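Local coordinates for protein exosome complex component Rrp42 (Methanothermobacter thermautotrophicus, PDB 2WNR) that probably serves as a non-catalytic subunit of the archaeal exosome, an RNA-degrading complex, and helps to shape the active site of its partner Rrp41, at residues Glu214-Thr226 with Met234-Val247. Residues are numbered along the deposited sequence; the frame is centred on the assembly and turned at random.
Sequences EDILTARISIGVT and MQKGGEGPLTRDDV
Arg220 and Ser222 pair with Gly237 and Gln235 in an antiparallel beta hairpin, strand 219-226 against strand 231-237, at the edge of a four-stranded sheet within the chain. Both pairs are doubly hydrogen-bonded; the bond from Gly237 N to Arg220 O (2.8 Å) is nearly straight at 173°. Beyond them the chain turns away as a loop, yet Gly240 N still reaches Thr218 O at 2.8 Å. On one face, Arg220 lays its guanidinium flat over Gly237, with CA 3.7 Å above the centre of the group. Its CG stands between the backbone N and the carbonyl carbon (chi1 62°), bringing the chain across the glycine. Glu106 forms a salt bridge with Arg220 NH2, and a leucine in place of Arg220 would probably leave this carboxylate without its charged mate and Gly237 without its flat cover. The opposite face carries mostly apolar side chains: Ile221 CD1 touches Met234 CG at 3.9 Å, while Leu242 CD2 packs against Ile221 CB at the same distance. Lys236 bends at chi2 (-100°) so that NZ grips Gly240 O at 2.7 Å, tying the loop back to its strand. Thr243 and Asp246 then form a capping box that starts helix 244-268. Met234 and Gln235 pair with a strand of another protein's chain, continuing the sheet. This is a beta hairpin leading into a covering helix, in domain 2 of the 3' exoribonuclease family.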
ATOM      1  N   GLU A 214     -31.428   9.691   6.569  1.00 23.53           N
ATOM      2  CA  GLU A 214     -30.335   9.467   5.617  1.00 23.95           C
ATOM      3  C   GLU A 214     -30.469   8.153   4.838  1.00 24.29           C
ATOM      4  O   GLU A 214     -30.027   8.056   3.697  1.00 25.81           O
ATOM      5  CB  GLU A 214     -28.974   9.545   6.308  1.00 22.71           C
ATOM      6  CG  GLU A 214     -28.567  10.954   6.699  1.00 25.67           C
ATOM      7  CD  GLU A 214     -27.063  11.133   6.793  1.00 31.04           C
ATOM      8  OE1 GLU A 214     -26.454  10.572   7.721  1.00 34.36           O
ATOM      9  OE2 GLU A 214     -26.487  11.848   5.942  1.00 33.07           O
ATOM     10  N   ASP A 215     -31.093   7.153   5.446  1.00 24.61           N
ATOM     11  CA  ASP A 215     -31.334   5.872   4.790  1.00 25.78           C
ATOM     12  C   ASP A 215     -32.247   5.988   3.576  1.00 25.84           C
ATOM     13  O   ASP A 215     -32.144   5.185   2.648  1.00 26.98           O
ATOM     14  CB  ASP A 215     -31.969   4.884   5.776  1.00 26.22           C
ATOM     15  CG  ASP A 215     -30.975   3.899   6.346  1.00 28.45           C
ATOM     16  OD1 ASP A 215     -29.801   4.286   6.566  1.00 32.33           O
ATOM     17  OD2 ASP A 215     -31.382   2.733   6.587  1.00 30.65           O
ATOM     18  N   ILE A 216     -33.143   6.977   3.589  1.00 25.06           N
ATOM     19  CA  ILE A 216     -34.242   7.021   2.626  1.00 23.68           C
ATOM     20  C   ILE A 216     -34.297   8.277   1.762  1.00 24.01           C
ATOM     21  O   ILE A 216     -35.147   8.367   0.859  1.00 24.85           O
ATOM     22  CB  ILE A 216     -35.605   6.865   3.325  1.00 23.09           C
ATOM     23  CG1 ILE A 216     -35.881   8.074   4.220  1.00 21.78           C
ATOM     24  CG2 ILE A 216     -35.666   5.538   4.084  1.00 22.21           C
ATOM     25  CD1 ILE A 216     -37.279   8.573   4.117  1.00 26.56           C
ATOM     26  N   LEU A 217     -33.415   9.243   2.038  1.00 23.04           N
ATOM     27  CA  LEU A 217     -33.395  10.502   1.306  1.00 21.05           C
ATOM     28  C   LEU A 217     -33.204  10.254  -0.185  1.00 20.90           C
ATOM     29  O   LEU A 217     -32.646   9.233  -0.579  1.00 19.31           O
ATOM     30  CB  LEU A 217     -32.306  11.438   1.847  1.00 22.54           C
ATOM     31  CG  LEU A 217     -30.823  11.019   1.900  1.00 22.46           C
ATOM     32  CD1 LEU A 217     -30.198  10.891   0.522  1.00 18.58           C
ATOM     33  CD2 LEU A 217     -30.036  12.009   2.730  1.00 22.40           C
ATOM     34  N   THR A 218     -33.707  11.176  -1.004  1.00 21.35           N
ATOM     35  CA  THR A 218     -33.481  11.159  -2.442  1.00 21.28           C
ATOM     36  C   THR A 218     -32.076  11.723  -2.721  1.00 21.96           C
ATOM     37  O   THR A 218     -31.289  11.150  -3.488  1.00 21.95           O
ATOM     38  CB  THR A 218     -34.565  11.990  -3.163  1.00 21.24           C
ATOM     39  OG1 THR A 218     -35.833  11.343  -3.019  1.00 19.95           O
ATOM     40  CG2 THR A 218     -34.252  12.173  -4.658  1.00 21.18           C
ATOM     41  N   ALA A 219     -31.779  12.846  -2.072  1.00 20.84           N
ATOM     42  CA  ALA A 219     -30.519  13.532  -2.215  1.00 20.44           C
ATOM     43  C   ALA A 219     -30.308  14.416  -1.001  1.00 21.44           C
ATOM     44  O   ALA A 219     -31.225  14.611  -0.186  1.00 22.80           O
ATOM     45  CB  ALA A 219     -30.528  14.351  -3.453  1.00 20.10           C
ATOM     46  N   ARG A 220     -29.102  14.953  -0.881  1.00 21.19           N
ATOM     47  CA  ARG A 220     -28.756  15.838   0.224  1.00 22.28           C
ATOM     48  C   ARG A 220     -27.964  17.003  -0.320  1.00 22.18           C
ATOM     49  O   ARG A 220     -27.369  16.896  -1.386  1.00 22.63           O
ATOM     50  CB  ARG A 220     -27.905  15.094   1.256  1.00 23.49           C
ATOM     51  CG  ARG A 220     -26.569  14.599   0.688  1.00 23.87           C
ATOM     52  CD  ARG A 220     -25.538  14.317   1.744  1.00 24.74           C
ATOM     53  NE  ARG A 220     -24.800  13.165   1.338  1.00 22.54           N
ATOM     54  CZ  ARG A 220     -23.579  13.014   0.828  1.00 26.59           C
ATOM     55  NH1 ARG A 220     -23.284  11.769   0.529  1.00 31.62           N
ATOM     56  NH2 ARG A 220     -22.672  13.967   0.621  1.00 26.73           N
ATOM     57  N   ILE A 221     -27.943  18.107   0.415  1.00 22.36           N
ATOM     58  CA  ILE A 221     -27.091  19.249   0.061  1.00 22.07           C
ATOM     59  C   ILE A 221     -26.499  19.920   1.311  1.00 21.94           C
ATOM     60  O   ILE A 221     -27.212  20.247   2.254  1.00 21.34           O
ATOM     61  CB  ILE A 221     -27.817  20.274  -0.868  1.00 22.09           C
ATOM     62  CG1 ILE A 221     -26.886  21.438  -1.218  1.00 24.44           C
ATOM     63  CG2 ILE A 221     -29.122  20.758  -0.243  1.00 20.79           C
ATOM     64  CD1 ILE A 221     -27.310  22.247  -2.422  1.00 22.49           C
ATOM     65  N   SER A 222     -25.182  20.080   1.319  1.00 22.83           N
ATOM     66  CA  SER A 222     -24.491  20.740   2.414  1.00 23.05           C
ATOM     67  C   SER A 222     -24.057  22.117   1.969  1.00 23.43           C
ATOM     68  O   SER A 222     -23.467  22.265   0.890  1.00 24.45           O
ATOM     69  CB  SER A 222     -23.268  19.935   2.843  1.00 21.84           C
ATOM     70  OG  SER A 222     -23.644  18.625   3.212  1.00 23.93           O
ATOM     71  N   ILE A 223     -24.346  23.119   2.798  1.00 22.39           N
ATOM     72  CA  ILE A 223     -23.966  24.486   2.489  1.00 22.32           C
ATOM     73  C   ILE A 223     -23.136  25.118   3.606  1.00 22.49           C
ATOM     74  O   ILE A 223     -23.561  25.171   4.757  1.00 22.22           O
ATOM     75  CB  ILE A 223     -25.199  25.346   2.145  1.00 22.59           C
ATOM     76  CG1 ILE A 223     -25.971  24.709   0.986  1.00 23.00           C
ATOM     77  CG2 ILE A 223     -24.781  26.774   1.777  1.00 22.95           C
ATOM     78  CD1 ILE A 223     -27.364  25.227   0.832  1.00 24.97           C
ATOM     79  N   GLY A 224     -21.938  25.574   3.252  1.00 22.15           N
ATOM     80  CA  GLY A 224     -21.087  26.304   4.182  1.00 22.66           C
ATOM     81  C   GLY A 224     -21.253  27.802   3.988  1.00 22.77           C
ATOM     82  O   GLY A 224     -20.985  28.329   2.900  1.00 22.73           O
ATOM     83  N   VAL A 225     -21.701  28.481   5.047  1.00 22.89           N
ATOM     84  CA  VAL A 225     -21.899  29.937   5.039  1.00 23.95           C
ATOM     85  C   VAL A 225     -20.922  30.627   5.998  1.00 24.02           C
ATOM     86  O   VAL A 225     -20.572  30.068   7.034  1.00 25.23           O
ATOM     87  CB  VAL A 225     -23.351  30.320   5.416  1.00 23.09           C
ATOM     88  CG1 VAL A 225     -23.596  31.789   5.160  1.00 21.77           C
ATOM     89  CG2 VAL A 225     -24.344  29.478   4.616  1.00 23.71           C
ATOM     90  N   THR A 226     -20.484  31.834   5.646  1.00 23.73           N
ATOM     91  CA  THR A 226     -19.530  32.566   6.468  1.00 24.12           C
ATOM     92  C   THR A 226     -20.252  33.542   7.405  1.00 26.17           C
ATOM     93  O   THR A 226     -21.483  33.692   7.343  1.00 27.27           O
ATOM     94  CB  THR A 226     -18.481  33.322   5.610  1.00 24.10           C
ATOM     95  OG1 THR A 226     -19.118  34.372   4.867  1.00 24.76           O
ATOM     96  CG2 THR A 226     -17.775  32.373   4.657  1.00 22.99           C
ATOM     97  N   MET A 234     -20.273  24.169  -1.025  1.00 22.00           N
ATOM     98  CA  MET A 234     -21.522  23.486  -1.323  1.00 22.38           C
ATOM     99  C   MET A 234     -21.254  22.080  -1.845  1.00 23.43           C
ATOM    100  O   MET A 234     -20.283  21.853  -2.578  1.00 23.84           O
ATOM    101  CB  MET A 234     -22.336  24.277  -2.332  1.00 21.88           C
ATOM    102  CG  MET A 234     -23.763  23.805  -2.486  1.00 23.08           C
ATOM    103  SD  MET A 234     -24.695  24.870  -3.602  1.00 23.87           S
ATOM    104  CE  MET A 234     -24.922  26.310  -2.565  1.00 21.88           C
ATOM    105  N   GLN A 235     -22.117  21.137  -1.466  1.00 22.77           N
ATOM    106  CA  GLN A 235     -21.954  19.756  -1.888  1.00 22.70           C
ATOM    107  C   GLN A 235     -23.276  19.005  -1.978  1.00 23.14           C
ATOM    108  O   GLN A 235     -23.859  18.606  -0.963  1.00 25.70           O
ATOM    109  CB  GLN A 235     -20.989  19.019  -0.934  1.00 22.43           C
ATOM    110  CG  GLN A 235     -20.671  17.586  -1.324  1.00 21.59           C
ATOM    111  CD  GLN A 235     -19.532  17.481  -2.337  1.00 23.51           C
ATOM    112  OE1 GLN A 235     -19.042  18.484  -2.864  1.00 25.39           O
ATOM    113  NE2 GLN A 235     -19.104  16.251  -2.609  1.00 24.38           N
ATOM    114  N   LYS A 236     -23.733  18.790  -3.202  1.00 22.52           N
ATOM    115  CA  LYS A 236     -24.875  17.919  -3.448  1.00 22.09           C
ATOM    116  C   LYS A 236     -24.418  16.475  -3.292  1.00 22.67           C
ATOM    117  O   LYS A 236     -23.353  16.098  -3.782  1.00 25.24           O
ATOM    118  CB  LYS A 236     -25.427  18.157  -4.854  1.00 20.34           C
ATOM    119  CG  LYS A 236     -26.723  17.423  -5.168  1.00 20.32           C
ATOM    120  CD  LYS A 236     -26.494  16.163  -5.974  1.00 19.34           C
ATOM    121  CE  LYS A 236     -27.772  15.374  -6.120  1.00 17.30           C
ATOM    122  NZ  LYS A 236     -27.543  14.099  -6.878  1.00 20.60           N
ATOM    123  N   GLY A 237     -25.211  15.674  -2.595  1.00 22.84           N
ATOM    124  CA  GLY A 237     -24.918  14.250  -2.441  1.00 23.15           C
ATOM    125  C   GLY A 237     -26.134  13.419  -2.769  1.00 23.47           C
ATOM    126  O   GLY A 237     -27.221  13.969  -2.969  1.00 23.79           O
ATOM    127  N   GLY A 238     -25.958  12.102  -2.832  1.00 23.31           N
ATOM    128  CA  GLY A 238     -27.089  11.181  -3.008  1.00 22.67           C
ATOM    129  C   GLY A 238     -27.248  10.758  -4.449  1.00 23.38           C
ATOM    130  O   GLY A 238     -26.607  11.309  -5.334  1.00 24.04           O
ATOM    131  N   GLU A 239     -28.113   9.777  -4.680  1.00 23.18           N
ATOM    132  CA  GLU A 239     -28.292   9.199  -6.001  1.00 22.38           C
ATOM    133  C   GLU A 239     -29.439   9.830  -6.775  1.00 22.64           C
ATOM    134  O   GLU A 239     -29.556   9.620  -7.983  1.00 24.05           O
ATOM    135  CB  GLU A 239     -28.496   7.691  -5.899  1.00 22.48           C
ATOM    136  CG  GLU A 239     -27.214   6.889  -5.669  1.00 24.25           C
ATOM    137  CD  GLU A 239     -27.427   5.374  -5.765  1.00 32.19           C
ATOM    138  OE1 GLU A 239     -26.595   4.634  -5.190  1.00 33.63           O
ATOM    139  OE2 GLU A 239     -28.419   4.918  -6.400  1.00 31.07           O
ATOM    140  N   GLY A 240     -30.290  10.588  -6.087  1.00 22.47           N
ATOM    141  CA  GLY A 240     -31.402  11.288  -6.743  1.00 21.13           C
ATOM    142  C   GLY A 240     -31.114  12.751  -7.051  1.00 20.31           C
ATOM    143  O   GLY A 240     -30.093  13.283  -6.636  1.00 21.14           O
ATOM    144  N   PRO A 241     -32.020  13.416  -7.778  1.00 19.76           N
ATOM    145  CA  PRO A 241     -31.820  14.806  -8.148  1.00 20.45           C
ATOM    146  C   PRO A 241     -32.361  15.837  -7.153  1.00 21.58           C
ATOM    147  O   PRO A 241     -33.151  15.509  -6.272  1.00 22.19           O
ATOM    148  CB  PRO A 241     -32.586  14.930  -9.466  1.00 20.15           C
ATOM    149  CG  PRO A 241     -33.442  13.720  -9.576  1.00 19.61           C
ATOM    150  CD  PRO A 241     -33.255  12.878  -8.364  1.00 21.10           C
ATOM    151  N   LEU A 242     -31.907  17.078  -7.312  1.00 22.40           N
ATOM    152  CA  LEU A 242     -32.489  18.242  -6.657  1.00 21.72           C
ATOM    153  C   LEU A 242     -33.087  19.151  -7.736  1.00 22.43           C
ATOM    154  O   LEU A 242     -32.649  19.130  -8.897  1.00 21.75           O
ATOM    155  CB  LEU A 242     -31.400  19.002  -5.909  1.00 21.43           C
ATOM    156  CG  LEU A 242     -31.147  18.820  -4.408  1.00 22.50           C
ATOM    157  CD1 LEU A 242     -31.418  17.409  -3.891  1.00 24.08           C
ATOM    158  CD2 LEU A 242     -29.730  19.242  -4.057  1.00 20.86           C
ATOM    159  N   THR A 243     -34.081  19.948  -7.365  1.00 22.32           N
ATOM    160  CA  THR A 243     -34.584  20.982  -8.266  1.00 21.80           C
ATOM    161  C   THR A 243     -33.900  22.318  -7.948  1.00 21.90           C
ATOM    162  O   THR A 243     -33.272  22.480  -6.889  1.00 21.63           O
ATOM    163  CB  THR A 243     -36.113  21.128  -8.175  1.00 21.46           C
ATOM    164  OG1 THR A 243     -36.467  21.654  -6.896  1.00 24.32           O
ATOM    165  CG2 THR A 243     -36.799  19.782  -8.374  1.00 20.45           C
ATOM    166  N   ARG A 244     -34.014  23.271  -8.867  1.00 22.34           N
ATOM    167  CA  ARG A 244     -33.540  24.631  -8.631  1.00 22.58           C
ATOM    168  C   ARG A 244     -34.119  25.216  -7.327  1.00 22.97           C
ATOM    169  O   ARG A 244     -33.391  25.819  -6.541  1.00 23.80           O
ATOM    170  CB  ARG A 244     -33.882  25.523  -9.828  1.00 22.47           C
ATOM    171  CG  ARG A 244     -33.234  26.895  -9.787  1.00 21.24           C
ATOM    172  CD  ARG A 244     -33.628  27.726 -10.995  1.00 20.68           C
ATOM    173  NE  ARG A 244     -33.132  29.095 -10.889  1.00 21.99           N
ATOM    174  CZ  ARG A 244     -33.763  30.084 -10.259  1.00 22.16           C
ATOM    175  NH1 ARG A 244     -34.930  29.874  -9.660  1.00 20.79           N
ATOM    176  NH2 ARG A 244     -33.220  31.288 -10.221  1.00 20.35           N
ATOM    177  N   ASP A 245     -35.420  25.023  -7.101  1.00 22.83           N
ATOM    178  CA  ASP A 245     -36.081  25.561  -5.913  1.00 23.55           C
ATOM    179  C   ASP A 245     -35.509  24.950  -4.648  1.00 23.73           C
ATOM    180  O   ASP A 245     -35.283  25.662  -3.670  1.00 25.02           O
ATOM    181  CB  ASP A 245     -37.603  25.358  -5.964  1.00 23.46           C
ATOM    182  CG  ASP A 245     -38.291  26.279  -6.969  1.00 27.26           C
ATOM    183  OD1 ASP A 245     -37.611  27.128  -7.608  1.00 27.00           O
ATOM    184  OD2 ASP A 245     -39.528  26.149  -7.122  1.00 30.67           O
ATOM    185  N   ASP A 246     -35.268  23.638  -4.675  1.00 23.38           N
ATOM    186  CA  ASP A 246     -34.670  22.926  -3.543  1.00 22.35           C
ATOM    187  C   ASP A 246     -33.334  23.540  -3.154  1.00 21.77           C
ATOM    188  O   ASP A 246     -33.073  23.764  -1.978  1.00 22.36           O
ATOM    189  CB  ASP A 246     -34.475  21.445  -3.860  1.00 22.17           C
ATOM    190  CG  ASP A 246     -35.780  20.692  -3.995  1.00 23.24           C
ATOM    191  OD1 ASP A 246     -36.822  21.173  -3.512  1.00 27.85           O
ATOM    192  OD2 ASP A 246     -35.765  19.602  -4.594  1.00 23.71           O
ATOM    193  N   VAL A 247     -32.501  23.831  -4.147  1.00 21.84           N
ATOM    194  CA  VAL A 247     -31.176  24.363  -3.892  1.00 21.07           C
ATOM    195  C   VAL A 247     -31.244  25.760  -3.299  1.00 21.68           C
ATOM    196  O   VAL A 247     -30.610  26.033  -2.272  1.00 21.27           O
ATOM    197  CB  VAL A 247     -30.331  24.353  -5.158  1.00 21.54           C
ATOM    198  CG1 VAL A 247     -29.032  25.140  -4.961  1.00 19.41           C
ATOM    199  CG2 VAL A 247     -30.043  22.911  -5.564  1.00 21.27           C
TER